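PDB 6SGF: beta-xylanase from Roseburia intestinalis L1-82, which probably hydrolyses internal (1->4)-beta-D-xylosidic linkages in xylans, with this piece of it being the low-affinity xylan-binding module CBM86. Local coordinates for residues B[5-10]-B[45-50]; B[57-62]-B[124-129]; B[68-73]-B[92-97]. All coordinates share one frame; numbering follows the deposited sequence.

Contact 1. Residues B[5-10]-B[45-50]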
# COMPACT_ATOMS: atom_id res chain seq x y z
N VAL B 5 -7.62 9.14 -12.20
CA VAL B 5 -8.12 8.20 -11.20
C VAL B 5 -7.04 7.16 -10.95
O VAL B 5 -6.35 6.73 -11.88
CB VAL B 5 -9.42 7.54 -11.69
CG1 VAL B 5 -9.73 6.28 -10.90
CG2 VAL B 5 -10.57 8.53 -11.62
N LYS B 6 -6.86 6.77 -9.69
CA LYS B 6 -5.84 5.78 -9.34
C LYS B 6 -6.46 4.56 -8.71
O LYS B 6 -7.23 4.69 -7.80
CB LYS B 6 -4.86 6.31 -8.32
CG LYS B 6 -3.93 7.38 -8.82
CD LYS B 6 -2.98 7.73 -7.77
CE LYS B 6 -1.84 8.56 -8.28
NZ LYS B 6 -2.31 9.90 -8.66
N LYS B 7 -6.19 3.42 -9.29
CA LYS B 7 -6.55 2.15 -8.70
C LYS B 7 -5.29 1.57 -8.04
O LYS B 7 -4.31 1.29 -8.72
CB LYS B 7 -7.10 1.21 -9.77
CG LYS B 7 -8.53 1.53 -10.28
CD LYS B 7 -9.53 1.90 -9.17
CE LYS B 7 -9.39 1.06 -7.86
NZ LYS B 7 -10.20 -0.19 -7.77
N VAL B 8 -5.30 1.44 -6.72
CA VAL B 8 -4.12 1.03 -5.96
C VAL B 8 -4.39 -0.32 -5.35
O VAL B 8 -5.39 -0.50 -4.66
CB VAL B 8 -3.76 2.04 -4.86
CG1 VAL B 8 -2.59 1.52 -4.04
CG2 VAL B 8 -3.45 3.41 -5.40
N PHE B 9 -3.48 -1.27 -5.55
CA PHE B 9 -3.58 -2.57 -4.90
C PHE B 9 -2.36 -2.80 -4.03
O PHE B 9 -1.24 -2.92 -4.55
CB PHE B 9 -3.72 -3.68 -5.93
CG PHE B 9 -4.80 -3.44 -6.92
CD1 PHE B 9 -6.13 -3.39 -6.52
CD2 PHE B 9 -4.50 -3.23 -8.25
CE1 PHE B 9 -7.14 -3.16 -7.45
CE2 PHE B 9 -5.51 -2.99 -9.19
CZ PHE B 9 -6.84 -2.96 -8.77
N THR B 10 -2.58 -2.92 -2.72
CA THR B 10 -1.50 -3.33 -1.84
C THR B 10 -1.24 -4.83 -2.01
O THR B 10 -2.02 -5.55 -2.64
CB THR B 10 -1.80 -2.98 -0.39
OG1 THR B 10 -3.02 -3.60 0.05
CG2 THR B 10 -1.95 -1.45 -0.20
N LEU B 45 -4.65 -9.42 -10.98
CA LEU B 45 -5.31 -8.26 -10.41
C LEU B 45 -6.71 -8.65 -9.93
O LEU B 45 -7.33 -9.55 -10.50
CB LEU B 45 -5.40 -7.15 -11.44
CG LEU B 45 -4.09 -6.58 -11.99
CD1 LEU B 45 -4.49 -5.42 -12.91
CD2 LEU B 45 -3.16 -6.17 -10.85
N PRO B 46 -7.22 -8.01 -8.88
CA PRO B 46 -8.59 -8.35 -8.44
C PRO B 46 -9.64 -8.13 -9.52
O PRO B 46 -10.71 -8.75 -9.47
CB PRO B 46 -8.81 -7.44 -7.22
CG PRO B 46 -7.46 -7.02 -6.80
CD PRO B 46 -6.60 -6.99 -8.03
N GLU B 47 -9.38 -7.25 -10.49
CA GLU B 47 -10.33 -6.87 -11.54
C GLU B 47 -9.48 -6.46 -12.72
O GLU B 47 -8.44 -5.86 -12.50
CB GLU B 47 -11.16 -5.70 -11.03
CG GLU B 47 -10.26 -4.42 -10.87
CD GLU B 47 -10.24 -3.94 -9.42
OE1 GLU B 47 -10.06 -4.83 -8.54
OE2 GLU B 47 -10.46 -2.74 -9.17
N SER B 48 -9.82 -6.83 -13.93
CA SER B 48 -8.97 -6.32 -14.99
C SER B 48 -9.37 -4.91 -15.35
O SER B 48 -10.44 -4.43 -14.98
CB SER B 48 -8.88 -7.34 -16.12
OG SER B 48 -10.13 -8.03 -16.30
N ILE B 49 -8.40 -4.20 -15.89
CA ILE B 49 -8.45 -2.80 -16.25
C ILE B 49 -8.11 -2.77 -17.73
O ILE B 49 -7.16 -3.43 -18.16
CB ILE B 49 -7.42 -1.98 -15.44
CG1 ILE B 49 -7.64 -2.22 -13.94
CG2 ILE B 49 -7.48 -0.54 -15.81
CD1 ILE B 49 -6.43 -1.89 -13.06
N GLU B 50 -8.93 -2.08 -18.51
CA GLU B 50 -8.67 -1.98 -19.93
C GLU B 50 -7.36 -1.27 -20.17
O GLU B 50 -7.11 -0.17 -19.66
CB GLU B 50 -9.80 -1.22 -20.63
CG GLU B 50 -11.15 -1.93 -20.63
CD GLU B 50 -11.08 -3.29 -21.26
OE1 GLU B 50 -10.37 -3.43 -22.29
OE2 GLU B 50 -11.72 -4.22 -20.73
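F9 of strand 6-10 meets L45, P46, E47 and I49 at once, a worked example of one aromatic ring closing a corner between two sheets. The buried part is F9 with L45 and I49, and P46 closes one face of the ring from the exposed side. P46 CD sits over the centre of that face in a CH-pi contact, 3.9 Å from the centroid of F9 and 10° off the ring normal. Around the ring come two methyl groups: L45 CD2 approaches F9 CD2 obliquely at 4.1 Å, and I49 CD1 lies near the ring plane, 4.1 Å from F9 CE2. The CB of F9 points toward 45-50, where the chain turns at P46 and E47, and its CG is anti to the carbonyl carbon (chi1 -51°). An alanine here would probably leave a gap between P46, L45 and I49, and the proline would lose the aromatic face beneath its CD.

The solvent side is built differently. K7 and E47 are partly exposed, and a single salt bridge joins them, K7 NZ to E47 OE2 at 2.9 Å, the ammonium arriving nearly along the C-O axis. The lysine reaches it with a chain bent at three successive torsions, and the two side chains cross at about a right angle. The carboxylate also borders the ring, the two planes 76° apart: the salt-bridged E47 OE2 meets the ring edge in plane, 3.6 Å from F9 CZ, and E47 OE1 is 3.5 Å from F9 CE1.

Strand 6-10 runs beside strand 119-130, K7 and F9 bonding by their backbones to F128 and V126. L45 and I49 pair instead with D105 and I104 of strand 103-110 in the opposing sheet. L14 packs on both F9 and L45, while V8 packs on V8 of the second subunit.

Contact 2. Residues B[57-62]-B[124-129]. With CD (cadmium ion), chain S.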
# COMPACT_ATOMS: atom_id res chain seq x y z
N VAL B 57 1.58 2.60 -14.77
CA VAL B 57 1.55 1.57 -13.73
C VAL B 57 2.80 1.76 -12.87
O VAL B 57 3.92 1.67 -13.38
CB VAL B 57 1.51 0.15 -14.32
CG1 VAL B 57 1.39 -0.87 -13.20
CG2 VAL B 57 0.33 -0.04 -15.31
N THR B 58 2.61 1.98 -11.57
CA THR B 58 3.73 2.24 -10.67
C THR B 58 3.85 1.11 -9.65
O THR B 58 2.91 0.83 -8.91
CB THR B 58 3.56 3.59 -9.98
OG1 THR B 58 3.51 4.61 -10.98
CG2 THR B 58 4.74 3.86 -9.05
N PHE B 59 5.02 0.49 -9.62
CA PHE B 59 5.33 -0.57 -8.68
C PHE B 59 6.11 0.05 -7.53
O PHE B 59 7.14 0.70 -7.76
CB PHE B 59 6.19 -1.68 -9.30
CG PHE B 59 5.55 -2.39 -10.45
CD1 PHE B 59 5.30 -1.74 -11.66
CD2 PHE B 59 5.24 -3.72 -10.34
CE1 PHE B 59 4.75 -2.42 -12.74
CE2 PHE B 59 4.72 -4.41 -11.39
CZ PHE B 59 4.46 -3.75 -12.61
N GLN B 60 5.64 -0.15 -6.31
CA GLN B 60 6.36 0.25 -5.11
C GLN B 60 7.01 -0.97 -4.48
O GLN B 60 6.33 -1.98 -4.22
CB GLN B 60 5.42 0.93 -4.11
CG GLN B 60 6.13 1.45 -2.86
CD GLN B 60 5.19 2.22 -1.91
OE1 GLN B 60 3.96 2.19 -2.04
NE2 GLN B 60 5.77 2.89 -0.96
N VAL B 61 8.32 -0.87 -4.23
CA VAL B 61 9.11 -1.95 -3.67
C VAL B 61 9.85 -1.47 -2.42
O VAL B 61 9.98 -0.27 -2.14
CB VAL B 61 10.10 -2.53 -4.69
CG1 VAL B 61 9.37 -3.08 -5.90
CG2 VAL B 61 11.11 -1.52 -5.10
N ALA B 62 10.36 -2.44 -1.66
CA ALA B 62 11.13 -2.17 -0.46
C ALA B 62 12.20 -3.25 -0.32
O ALA B 62 12.06 -4.35 -0.85
CB ALA B 62 10.22 -2.11 0.78
N VAL B 124 5.43 -3.85 -2.36
CA VAL B 124 4.54 -3.12 -1.46
C VAL B 124 3.18 -2.88 -2.09
O VAL B 124 2.14 -3.12 -1.46
CB VAL B 124 5.20 -1.77 -1.07
CG1 VAL B 124 4.26 -0.90 -0.23
CG2 VAL B 124 6.56 -2.02 -0.42
N SER B 125 3.16 -2.38 -3.31
CA SER B 125 1.89 -2.03 -3.93
C SER B 125 2.11 -1.85 -5.42
O SER B 125 3.23 -1.63 -5.86
CB SER B 125 1.32 -0.76 -3.33
OG SER B 125 2.11 0.37 -3.65
N VAL B 126 1.00 -1.90 -6.15
CA VAL B 126 0.97 -1.56 -7.57
C VAL B 126 -0.20 -0.60 -7.80
O VAL B 126 -1.31 -0.86 -7.34
CB VAL B 126 0.83 -2.80 -8.46
CG1 VAL B 126 0.87 -2.38 -9.95
CG2 VAL B 126 1.94 -3.82 -8.13
N THR B 127 0.09 0.51 -8.47
CA THR B 127 -0.88 1.58 -8.70
C THR B 127 -1.11 1.77 -10.19
O THR B 127 -0.15 1.89 -10.95
CB THR B 127 -0.38 2.90 -8.12
OG1 THR B 127 -0.31 2.82 -6.68
CG2 THR B 127 -1.34 4.01 -8.56
N PHE B 128 -2.37 1.81 -10.60
CA PHE B 128 -2.77 2.11 -11.98
C PHE B 128 -3.37 3.50 -12.02
O PHE B 128 -4.40 3.75 -11.38
CB PHE B 128 -3.78 1.08 -12.46
CG PHE B 128 -3.21 -0.30 -12.51
CD1 PHE B 128 -3.11 -1.05 -11.36
CD2 PHE B 128 -2.74 -0.81 -13.69
CE1 PHE B 128 -2.56 -2.31 -11.40
CE2 PHE B 128 -2.20 -2.09 -13.75
CZ PHE B 128 -2.09 -2.83 -12.59
N GLU B 129 -2.70 4.41 -12.72
CA GLU B 129 -3.24 5.74 -12.92
C GLU B 129 -3.88 5.83 -14.31
O GLU B 129 -3.21 5.59 -15.32
CB GLU B 129 -2.21 6.85 -12.76
CG GLU B 129 -2.94 8.19 -12.90
CD GLU B 129 -2.21 9.32 -12.28
OE1 GLU B 129 -1.14 9.03 -11.69
OE2 GLU B 129 -2.68 10.48 -12.38
CD CD S . -0.44 11.36 -11.46
O HOH W 1 2.21 1.69 -6.14
O HOH W 2 0.79 4.84 -11.55
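Q60 and V124 meet at a classic beta bulge, where V124 and S125 both face one residue of the antiparallel neighbour. The carbonyl of Q60 takes the N-H of V124 at 2.8 Å (V124 N to Q60 O) and a weaker one from S125. Q60 CG, anti to its backbone N (chi1 -177°), lies 3.8 Å from V124 CB. Beyond it the extended chain passes V124 CG1, 3.7 Å from Q60 CD. S125 OG comes within 3.1 Å of Q60 OE1. V124 CG2 rests 3.9 Å from A62 CB.

At the far end V57 is the third large contributor, on the opposite face from Q60. Its CG1 stands 3.8 Å above the plane of the F128 ring, offset toward the rim, and also touches V126 CG1. V57 CG2 lies 3.6 Å from F128 CD2.

Between these ends T58 and T127 form a hydrogen-bonded pair, T58 N to T127 O at 2.8 Å. One water bridges T58 O, S125 OG and T127 OG1, a second joins T58 OG1 to T127 O, and T58 OG1 bonds T95 OG1. E129 chelates a cadmium ion through both carboxylate oxygens.

The chemistry thus divides by face: V57, F59, V126 and F128 give the hydrophobic interior, whereas T58, S125 and T127 hold waters; Q60 OE1 makes a weak hydrogen bond to T10 OG1 of the second subunit, and S125 packs on that threonine.

Contact 3. Residues B[68-73]-B[92-97]. With XYP (beta-D-xylopyranose), chain H.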
# COMPACT_ATOMS: atom_id res chain seq x y z
N ILE B 68 15.71 -5.21 -10.81
CA ILE B 68 14.48 -5.94 -11.12
C ILE B 68 13.94 -5.54 -12.49
O ILE B 68 14.18 -4.44 -12.99
CB ILE B 68 13.36 -5.76 -10.05
CG1 ILE B 68 12.96 -4.29 -9.85
CG2 ILE B 68 13.78 -6.37 -8.76
CD1 ILE B 68 11.86 -4.10 -8.87
N SER B 69 13.17 -6.46 -13.06
CA SER B 69 12.39 -6.25 -14.26
C SER B 69 10.91 -6.30 -13.91
O SER B 69 10.48 -7.09 -13.07
CB SER B 69 12.75 -7.33 -15.29
OG SER B 69 14.12 -7.13 -15.64
N LEU B 70 10.14 -5.40 -14.51
CA LEU B 70 8.74 -5.23 -14.20
C LEU B 70 7.92 -5.48 -15.46
O LEU B 70 8.31 -5.07 -16.57
CB LEU B 70 8.48 -3.83 -13.66
CG LEU B 70 9.31 -3.48 -12.42
CD1 LEU B 70 9.14 -1.98 -12.11
CD2 LEU B 70 9.00 -4.30 -11.23
N LYS B 71 6.78 -6.13 -15.29
CA LYS B 71 5.94 -6.55 -16.41
C LYS B 71 4.48 -6.19 -16.17
O LYS B 71 3.96 -6.39 -15.07
CB LYS B 71 6.01 -8.06 -16.63
CG LYS B 71 7.39 -8.58 -16.98
CD LYS B 71 7.33 -10.11 -17.19
CE LYS B 71 8.67 -10.71 -17.60
NZ LYS B 71 8.41 -12.13 -18.03
N VAL B 72 3.82 -5.72 -17.22
CA VAL B 72 2.38 -5.51 -17.26
C VAL B 72 1.83 -6.44 -18.33
O VAL B 72 2.09 -6.26 -19.52
CB VAL B 72 2.02 -4.05 -17.54
CG1 VAL B 72 0.51 -3.88 -17.50
CG2 VAL B 72 2.69 -3.17 -16.54
N TYR B 73 1.05 -7.43 -17.92
CA TYR B 73 0.51 -8.40 -18.86
C TYR B 73 -0.80 -7.89 -19.45
O TYR B 73 -1.53 -7.13 -18.80
CB TYR B 73 0.24 -9.72 -18.16
CG TYR B 73 1.43 -10.49 -17.66
CD1 TYR B 73 2.10 -10.11 -16.50
CD2 TYR B 73 1.85 -11.64 -18.32
CE1 TYR B 73 3.15 -10.85 -16.01
CE2 TYR B 73 2.88 -12.39 -17.84
CZ TYR B 73 3.54 -12.00 -16.71
OH TYR B 73 4.58 -12.77 -16.27
N THR B 92 12.46 3.38 -5.00
CA THR B 92 11.44 2.55 -4.35
C THR B 92 10.13 2.55 -5.10
O THR B 92 9.21 1.80 -4.73
CB THR B 92 11.17 2.97 -2.90
OG1 THR B 92 10.86 4.36 -2.86
CG2 THR B 92 12.36 2.64 -1.95
N GLU B 93 10.00 3.39 -6.13
CA GLU B 93 8.84 3.40 -7.01
C GLU B 93 9.32 3.49 -8.45
O GLU B 93 10.12 4.37 -8.79
CB GLU B 93 7.91 4.59 -6.67
CG GLU B 93 7.37 4.45 -5.27
CD GLU B 93 6.12 5.26 -5.00
OE1 GLU B 93 5.84 6.21 -5.76
OE2 GLU B 93 5.42 4.92 -4.02
N TYR B 94 8.81 2.59 -9.29
CA TYR B 94 9.16 2.56 -10.70
C TYR B 94 7.89 2.62 -11.53
O TYR B 94 6.91 1.94 -11.21
CB TYR B 94 9.90 1.27 -11.06
CG TYR B 94 11.18 1.01 -10.29
CD1 TYR B 94 12.36 1.59 -10.69
CD2 TYR B 94 11.21 0.17 -9.17
CE1 TYR B 94 13.54 1.37 -10.01
CE2 TYR B 94 12.38 -0.04 -8.48
CZ TYR B 94 13.54 0.56 -8.93
OH TYR B 94 14.75 0.36 -8.31
N THR B 95 7.92 3.34 -12.65
CA THR B 95 6.73 3.54 -13.46
C THR B 95 6.92 2.94 -14.84
O THR B 95 7.97 3.12 -15.47
CB THR B 95 6.40 5.03 -13.58
OG1 THR B 95 5.99 5.52 -12.30
CG2 THR B 95 5.28 5.25 -14.56
N ILE B 96 5.92 2.18 -15.29
CA ILE B 96 5.84 1.70 -16.66
C ILE B 96 4.65 2.40 -17.30
O ILE B 96 3.56 2.42 -16.73
CB ILE B 96 5.67 0.18 -16.74
CG1 ILE B 96 6.94 -0.54 -16.28
CG2 ILE B 96 5.34 -0.25 -18.18
CD1 ILE B 96 6.71 -2.03 -16.14
N ASN B 97 4.83 2.93 -18.51
CA ASN B 97 3.69 3.48 -19.23
C ASN B 97 3.27 2.47 -20.30
O ASN B 97 3.91 2.41 -21.36
CB ASN B 97 4.07 4.82 -19.86
CG ASN B 97 4.55 5.83 -18.81
OD1 ASN B 97 5.75 6.08 -18.64
ND2 ASN B 97 3.62 6.37 -18.07
C1 XYP H . 11.33 -16.06 -19.63
C2 XYP H . 10.76 -14.71 -19.19
C3 XYP H . 11.15 -13.66 -20.17
C4 XYP H . 12.63 -13.69 -20.49
C5 XYP H . 13.14 -15.07 -20.92
O2 XYP H . 9.35 -14.85 -19.02
O3 XYP H . 10.81 -12.36 -19.60
O4 XYP H . 12.84 -12.74 -21.55
O5 XYP H . 12.81 -15.98 -19.81
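L70 of strand 68-73 touches both I96 and Y94 of strand 93-96, and its atoms divide the work. Its CB meets I96 CD1 at 3.5 Å, a methyl that also reaches V72 CG2. CG, anti to the carbonyl carbon of L70 (chi1 -56°), carries the branch onward. There CD1 abuts Y94 CB at 3.5 Å, the two side chains crossing at about a right angle, while CD2 turns to the ring of F59. I68 CD1 adds a further methyl, 4.1 Å from Y94 CE2.

This is face-to-face packing in a beta-sandwich: the two strands belong to different sheets, their axes come no closer than 8.6 Å, and they cross at -43°. They meet mainly through side chains, without backbone pairing, though I96 CD1 rests against L70 O. The polar end of the buried tyrosine, Y94 OH, bonds Q64 OE1 and Q91 N.

K71 leaves the strand on the face away from 92-97, and its extended chain delivers NZ to a bound beta-D-xylopyranose. K71 NZ gives sugar O3 a 2.9 Å hydrogen bond and O2 a weak one at 3.0 Å. In this glycan pocket D78, by a salt bridge, and Q40 hold the same ammonium and bond the xylose.

The three contacts show how one beta-sandwich is assembled from neighbours and opposites. Contact 2 joins adjacent strands of one sheet; contacts 1 and 3 tie that sheet to the five-stranded one facing it. Centres of contacts 1 and 2 lie about 10 Å apart and those of 2 and 3 about 8 Å; contacts 1 and 3, about 15 Å apart, do not touch. Strand 119-130 lies between strands 6-10 and 54-62, and strand 93-96 follows beyond 54-62. Along the chain contact 1 closes first, and contact 3 falls between the two halves of contact 2. Contacts 1 and 2 pack against the second subunit. The five-stranded sheet carries the xylose-binding K71 of contact 3.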